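Local atomic coordinates of uncharacterized protein YppE (Bacillus subtilis, PDB entry 2IM8), a protein that is of unknown function and belongs to a bacterial family of uncharacterised proteins, folding as a single-chain bundle of four helices. Residues A[61-75]-A[108-120]. Sequence-based numbering, arbitrary orientation.
With PO4 (phosphate ion), chain C.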
loop_
_atom_site.group_PDB
_atom_site.type_symbol
_atom_site.label_atom_id
_atom_site.label_comp_id
_atom_site.label_asym_id
_atom_site.label_seq_id
_atom_site.Cartn_x
_atom_site.Cartn_y
_atom_site.Cartn_z
ATOM N N LEU A 61 -10.319 0.067 13.142
ATOM C CA LEU A 61 -9.340 0.378 14.174
ATOM C C LEU A 61 -9.472 1.786 14.750
ATOM O O LEU A 61 -9.345 1.977 15.963
ATOM C CB LEU A 61 -7.919 0.215 13.621
ATOM C CG LEU A 61 -6.779 0.648 14.553
ATOM C CD1 LEU A 61 -6.604 -0.386 15.648
ATOM C CD2 LEU A 61 -5.483 0.798 13.762
ATOM N N ILE A 62 -9.724 2.770 13.887
ATOM C CA ILE A 62 -9.832 4.153 14.337
ATOM C C ILE A 62 -11.187 4.528 14.912
ATOM O O ILE A 62 -11.306 5.536 15.610
ATOM C CB ILE A 62 -9.474 5.148 13.206
ATOM C CG1 ILE A 62 -10.553 5.144 12.131
ATOM C CG2 ILE A 62 -8.131 4.768 12.596
ATOM C CD1 ILE A 62 -10.344 6.199 11.061
ATOM N N LYS A 63 -12.213 3.732 14.628
ATOM C CA LYS A 63 -13.537 4.017 15.167
ATOM C C LYS A 63 -13.671 3.514 16.599
ATOM O O LYS A 63 -14.181 4.228 17.459
ATOM C CB LYS A 63 -14.630 3.399 14.293
ATOM C CG LYS A 63 -15.224 4.372 13.280
ATOM C CD LYS A 63 -16.300 3.718 12.416
ATOM C CE LYS A 63 -17.465 3.210 13.255
ATOM N NZ LYS A 63 -18.501 2.535 12.418
ATOM N N VAL A 64 -13.205 2.294 16.856
ATOM C CA VAL A 64 -13.280 1.710 18.193
ATOM C C VAL A 64 -12.642 2.626 19.238
ATOM O O VAL A 64 -13.259 2.944 20.259
ATOM C CB VAL A 64 -12.597 0.316 18.238
ATOM C CG1 VAL A 64 -11.254 0.369 17.542
ATOM C CG2 VAL A 64 -12.414 -0.129 19.683
ATOM N N ARG A 65 -11.406 3.038 18.978
ATOM C CA ARG A 65 -10.672 3.935 19.865
ATOM C C ARG A 65 -10.038 4.997 18.985
ATOM O O ARG A 65 -9.360 4.672 18.013
ATOM C CB ARG A 65 -9.580 3.178 20.626
ATOM C CG ARG A 65 -10.085 2.317 21.776
ATOM C CD ARG A 65 -8.925 1.634 22.496
ATOM N NE ARG A 65 -8.404 0.492 21.746
ATOM C CZ ARG A 65 -8.940 -0.724 21.769
ATOM N NH1 ARG A 65 -10.015 -0.968 22.510
ATOM N NH2 ARG A 65 -8.397 -1.701 21.052
ATOM N N ARG A 66 -10.261 6.264 19.313
ATOM C CA ARG A 66 -9.699 7.342 18.515
ATOM C C ARG A 66 -8.175 7.351 18.575
ATOM O O ARG A 66 -7.580 7.727 19.585
ATOM C CB ARG A 66 -10.260 8.689 18.971
ATOM C CG ARG A 66 -11.765 8.803 18.777
ATOM C CD ARG A 66 -12.218 10.252 18.746
ATOM N NE ARG A 66 -13.651 10.374 18.500
ATOM C CZ ARG A 66 -14.272 9.918 17.415
ATOM N NH1 ARG A 66 -13.587 9.300 16.462
ATOM N NH2 ARG A 66 -15.583 10.083 17.281
ATOM N N PRO A 67 -7.526 6.926 17.483
ATOM C CA PRO A 67 -6.066 6.887 17.419
ATOM C C PRO A 67 -5.447 8.277 17.487
ATOM O O PRO A 67 -6.085 9.276 17.158
ATOM C CB PRO A 67 -5.806 6.198 16.087
ATOM C CG PRO A 67 -6.917 6.717 15.248
ATOM C CD PRO A 67 -8.110 6.576 16.177
ATOM N N LYS A 68 -4.191 8.324 17.906
ATOM C CA LYS A 68 -3.463 9.576 18.049
ATOM C C LYS A 68 -2.939 10.163 16.733
ATOM O O LYS A 68 -3.102 11.358 16.476
ATOM C CB LYS A 68 -2.297 9.352 19.018
ATOM C CG LYS A 68 -1.431 10.566 19.313
ATOM C CD LYS A 68 -2.113 11.571 20.231
ATOM C CE LYS A 68 -2.866 12.630 19.446
ATOM N NZ LYS A 68 -3.440 13.676 20.343
ATOM N N TYR A 69 -2.337 9.328 15.891
ATOM C CA TYR A 69 -1.751 9.817 14.645
ATOM C C TYR A 69 -2.306 9.352 13.297
ATOM O O TYR A 69 -1.683 9.602 12.269
ATOM C CB TYR A 69 -0.246 9.550 14.652
ATOM C CG TYR A 69 0.476 10.127 15.845
ATOM C CD1 TYR A 69 0.236 11.432 16.266
ATOM C CD2 TYR A 69 1.433 9.381 16.527
ATOM C CE1 TYR A 69 0.935 11.987 17.338
ATOM C CE2 TYR A 69 2.138 9.920 17.598
ATOM C CZ TYR A 69 1.883 11.226 17.997
ATOM O OH TYR A 69 2.580 11.764 19.052
ATOM N N VAL A 70 -3.455 8.686 13.275
ATOM C CA VAL A 70 -4.025 8.253 11.997
ATOM C C VAL A 70 -5.510 8.589 11.926
ATOM O O VAL A 70 -6.253 8.326 12.869
ATOM C CB VAL A 70 -3.855 6.731 11.776
ATOM C CG1 VAL A 70 -4.549 5.964 12.882
ATOM C CG2 VAL A 70 -4.429 6.332 10.426
ATOM N N HIS A 71 -5.935 9.172 10.807
ATOM C CA HIS A 71 -7.336 9.541 10.621
ATOM C C HIS A 71 -7.937 8.989 9.329
ATOM O O HIS A 71 -7.211 8.555 8.434
ATOM C CB HIS A 71 -7.470 11.061 10.678
ATOM C CG HIS A 71 -7.031 11.639 11.985
ATOM N ND1 HIS A 71 -7.661 11.343 13.175
ATOM C CD2 HIS A 71 -5.985 12.438 12.301
ATOM C CE1 HIS A 71 -7.022 11.932 14.170
ATOM N NE2 HIS A 71 -6.000 12.602 13.667
ATOM N N LYS A 72 -9.266 9.023 9.242
ATOM C CA LYS A 72 -10.004 8.493 8.094
ATOM C C LYS A 72 -9.528 8.897 6.692
ATOM O O LYS A 72 -9.279 8.035 5.841
ATOM C CB LYS A 72 -11.490 8.846 8.241
ATOM C CG LYS A 72 -12.414 8.044 7.329
ATOM C CD LYS A 72 -13.827 8.622 7.293
ATOM C CE LYS A 72 -13.874 9.942 6.522
ATOM N NZ LYS A 72 -15.277 10.407 6.289
ATOM N N GLU A 73 -9.425 10.199 6.435
ATOM C CA GLU A 73 -9.009 10.672 5.117
ATOM C C GLU A 73 -7.688 10.057 4.676
ATOM O O GLU A 73 -7.492 9.734 3.506
ATOM C CB GLU A 73 -8.878 12.197 5.110
ATOM C CG GLU A 73 -10.158 12.928 5.443
ATOM C CD GLU A 73 -10.406 13.047 6.934
ATOM O OE1 GLU A 73 -9.647 12.447 7.735
ATOM O OE2 GLU A 73 -11.371 13.746 7.301
ATOM N N GLN A 74 -6.782 9.911 5.630
ATOM C CA GLN A 74 -5.468 9.345 5.382
ATOM C C GLN A 74 -5.624 7.893 4.924
ATOM O O GLN A 74 -5.029 7.476 3.931
ATOM C CB GLN A 74 -4.667 9.442 6.677
ATOM C CG GLN A 74 -3.240 8.981 6.661
ATOM C CD GLN A 74 -2.576 9.297 7.990
ATOM O OE1 GLN A 74 -3.215 9.216 9.045
ATOM N NE2 GLN A 74 -1.300 9.658 7.952
ATOM N N ILE A 75 -6.448 7.137 5.637
ATOM C CA ILE A 75 -6.671 5.739 5.291
ATOM C C ILE A 75 -7.291 5.628 3.906
ATOM O O ILE A 75 -6.813 4.870 3.066
ATOM C CB ILE A 75 -7.592 5.040 6.320
ATOM C CG1 ILE A 75 -6.883 4.954 7.679
ATOM C CG2 ILE A 75 -7.944 3.632 5.836
ATOM C CD1 ILE A 75 -5.569 4.190 7.628
ATOM N N TYR A 108 4.167 5.929 4.369
ATOM C CA TYR A 108 3.992 6.630 5.641
ATOM C C TYR A 108 2.687 6.259 6.322
ATOM O O TYR A 108 2.658 5.989 7.523
ATOM C CB TYR A 108 4.051 8.153 5.477
ATOM C CG TYR A 108 3.679 8.842 6.771
ATOM C CD1 TYR A 108 4.489 8.719 7.897
ATOM C CD2 TYR A 108 2.465 9.509 6.908
ATOM C CE1 TYR A 108 4.101 9.226 9.128
ATOM C CE2 TYR A 108 2.062 10.028 8.141
ATOM C CZ TYR A 108 2.884 9.878 9.246
ATOM O OH TYR A 108 2.478 10.331 10.480
ATOM N N THR A 109 1.593 6.253 5.569
ATOM C CA THR A 109 0.322 5.894 6.178
ATOM C C THR A 109 0.391 4.461 6.696
ATOM O O THR A 109 -0.107 4.172 7.784
ATOM C CB THR A 109 -0.851 6.040 5.186
ATOM O OG1 THR A 109 -0.951 7.408 4.774
ATOM C CG2 THR A 109 -2.174 5.606 5.846
ATOM N N LEU A 110 1.027 3.571 5.932
ATOM C CA LEU A 110 1.154 2.178 6.351
ATOM C C LEU A 110 1.952 2.100 7.656
ATOM O O LEU A 110 1.578 1.393 8.589
ATOM C CB LEU A 110 1.836 1.341 5.257
ATOM C CG LEU A 110 0.966 1.126 4.006
ATOM C CD1 LEU A 110 1.738 0.378 2.922
ATOM C CD2 LEU A 110 -0.296 0.369 4.417
ATOM N N HIS A 111 3.054 2.831 7.720
ATOM C CA HIS A 111 3.863 2.841 8.927
ATOM C C HIS A 111 3.095 3.442 10.095
ATOM O O HIS A 111 3.247 2.986 11.224
ATOM C CB HIS A 111 5.159 3.607 8.688
ATOM C CG HIS A 111 6.135 2.858 7.835
ATOM N ND1 HIS A 111 6.960 3.474 6.920
ATOM C CD2 HIS A 111 6.403 1.533 7.748
ATOM C CE1 HIS A 111 7.691 2.562 6.304
ATOM N NE2 HIS A 111 7.372 1.376 6.788
ATOM N N ALA A 112 2.273 4.454 9.824
ATOM C CA ALA A 112 1.472 5.100 10.868
ATOM C C ALA A 112 0.488 4.099 11.475
ATOM O O ALA A 112 0.363 3.989 12.695
ATOM C CB ALA A 112 0.716 6.281 10.284
ATOM N N VAL A 113 -0.218 3.372 10.618
ATOM C CA VAL A 113 -1.175 2.373 11.078
ATOM C C VAL A 113 -0.422 1.326 11.893
ATOM O O VAL A 113 -0.883 0.898 12.953
ATOM C CB VAL A 113 -1.906 1.713 9.871
ATOM C CG1 VAL A 113 -2.837 0.599 10.340
ATOM C CG2 VAL A 113 -2.709 2.766 9.136
ATOM N N LYS A 114 0.750 0.931 11.404
ATOM C CA LYS A 114 1.580 -0.043 12.104
ATOM C C LYS A 114 1.938 0.486 13.493
ATOM O O LYS A 114 1.868 -0.246 14.486
ATOM C CB LYS A 114 2.862 -0.308 11.316
ATOM C CG LYS A 114 3.839 -1.253 12.003
ATOM C CD LYS A 114 5.115 -1.415 11.171
ATOM C CE LYS A 114 6.107 -2.368 11.823
ATOM N NZ LYS A 114 7.324 -2.543 10.970
ATOM N N ASP A 115 2.333 1.757 13.556
ATOM C CA ASP A 115 2.689 2.367 14.833
ATOM C C ASP A 115 1.499 2.363 15.799
ATOM O O ASP A 115 1.667 2.038 16.971
ATOM C CB ASP A 115 3.174 3.812 14.654
ATOM C CG ASP A 115 4.495 3.917 13.890
ATOM O OD1 ASP A 115 5.203 2.900 13.728
ATOM O OD2 ASP A 115 4.828 5.044 13.463
ATOM N N GLU A 116 0.310 2.730 15.318
ATOM C CA GLU A 116 -0.887 2.752 16.167
ATOM C C GLU A 116 -1.174 1.359 16.720
ATOM O O GLU A 116 -1.432 1.191 17.911
ATOM C CB GLU A 116 -2.118 3.238 15.388
ATOM C CG GLU A 116 -2.151 4.726 15.036
ATOM C CD GLU A 116 -2.249 5.651 16.251
ATOM O OE1 GLU A 116 -3.073 5.386 17.157
ATOM O OE2 GLU A 116 -1.511 6.659 16.290
ATOM N N ILE A 117 -1.129 0.362 15.848
ATOM C CA ILE A 117 -1.377 -1.009 16.264
ATOM C C ILE A 117 -0.439 -1.414 17.402
ATOM O O ILE A 117 -0.895 -1.828 18.469
ATOM C CB ILE A 117 -1.192 -1.985 15.092
ATOM C CG1 ILE A 117 -2.280 -1.738 14.040
ATOM C CG2 ILE A 117 -1.222 -3.415 15.605
ATOM C CD1 ILE A 117 -2.162 -2.609 12.803
ATOM N N ALA A 118 0.866 -1.280 17.172
ATOM C CA ALA A 118 1.868 -1.641 18.171
ATOM C C ALA A 118 1.687 -0.867 19.477
ATOM O O ALA A 118 1.840 -1.426 20.564
ATOM C CB ALA A 118 3.264 -1.403 17.615
ATOM N N ARG A 119 1.354 0.415 19.366
ATOM C CA ARG A 119 1.161 1.263 20.538
ATOM C C ARG A 119 -0.035 0.815 21.384
ATOM O O ARG A 119 0.058 0.710 22.610
ATOM C CB ARG A 119 0.961 2.713 20.093
ATOM C CG ARG A 119 0.910 3.722 21.226
ATOM C CD ARG A 119 0.706 5.132 20.689
ATOM N NE ARG A 119 -0.625 5.325 20.124
ATOM C CZ ARG A 119 -1.751 5.267 20.831
ATOM N NH1 ARG A 119 -1.706 5.019 22.133
ATOM N NH2 ARG A 119 -2.925 5.463 20.241
ATOM N N GLU A 120 -1.157 0.550 20.722
ATOM C CA GLU A 120 -2.377 0.132 21.405
ATOM C C GLU A 120 -2.406 -1.347 21.761
ATOM O O GLU A 120 -3.108 -1.752 22.690
ATOM C CB GLU A 120 -3.588 0.486 20.540
ATOM C CG GLU A 120 -3.819 1.983 20.445
ATOM C CD GLU A 120 -4.345 2.416 19.099
ATOM O OE1 GLU A 120 -5.461 1.993 18.730
ATOM O OE2 GLU A 120 -3.634 3.182 18.411
HETATM P P PO4 C . 8.597 0.094 13.766
HETATM O O1 PO4 C . 8.852 -1.272 14.302
HETATM O O2 PO4 C . 9.839 0.914 13.886
HETATM O O3 PO4 C . 7.501 0.734 14.541
HETATM O O4 PO4 C . 8.200 0.001 12.339
HETATM O O HOH W 1 -0.144 10.482 10.438
HETATM O O HOH W 2 -2.560 8.280 2.729
#
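The loop joining helices 36-64 and 72-91 of this four-helix bundle is held against helix 96-121 by the buried carboxylate of Glu116, whose two oxygens take consecutive backbone N-H groups. Tyr69 N donates to Glu116 OE2 (2.8 Å, N-H...O 157°), while Lys68 N gives a more bent bond to OE1 (3.2 Å, 141°); both arrive from above the carboxylate plane. A bend at chi2 (-65°) swings the carboxylate to these N-H groups, perpendicular to the Tyr69 ring. Arg119 NH2 salt-bridges OE1 on its syn side, from the face opposite Lys68 N, and probably stabilises the carboxylate; Glu120 OE2, 3.0 Å from Arg119 NH2 but well out of the guanidinium plane, joins this network by charge alone. Glu116 CG lies 3.5 Å from Val70 CG1. Apolar contacts lie alongside: Val113 CG2 meets Ile75 CD1 at 3.5 Å, with Trp54 against both side chains, and Leu61 crosses Ile117 at about a right angle, CD2 against CG1 (4.1 Å). Gln74 OE1 accepts from His71 N, and one water links Gln74 NE2 to Tyr69 O and Tyr108 OH. The Gln74 and Thr109 side chains run past each other in opposite directions, Gln74 CG 3.4 Å from Thr109 OG1. A helix-borne carboxylate thus binds two consecutive N-H groups of an interhelical loop in an all-helical bundle.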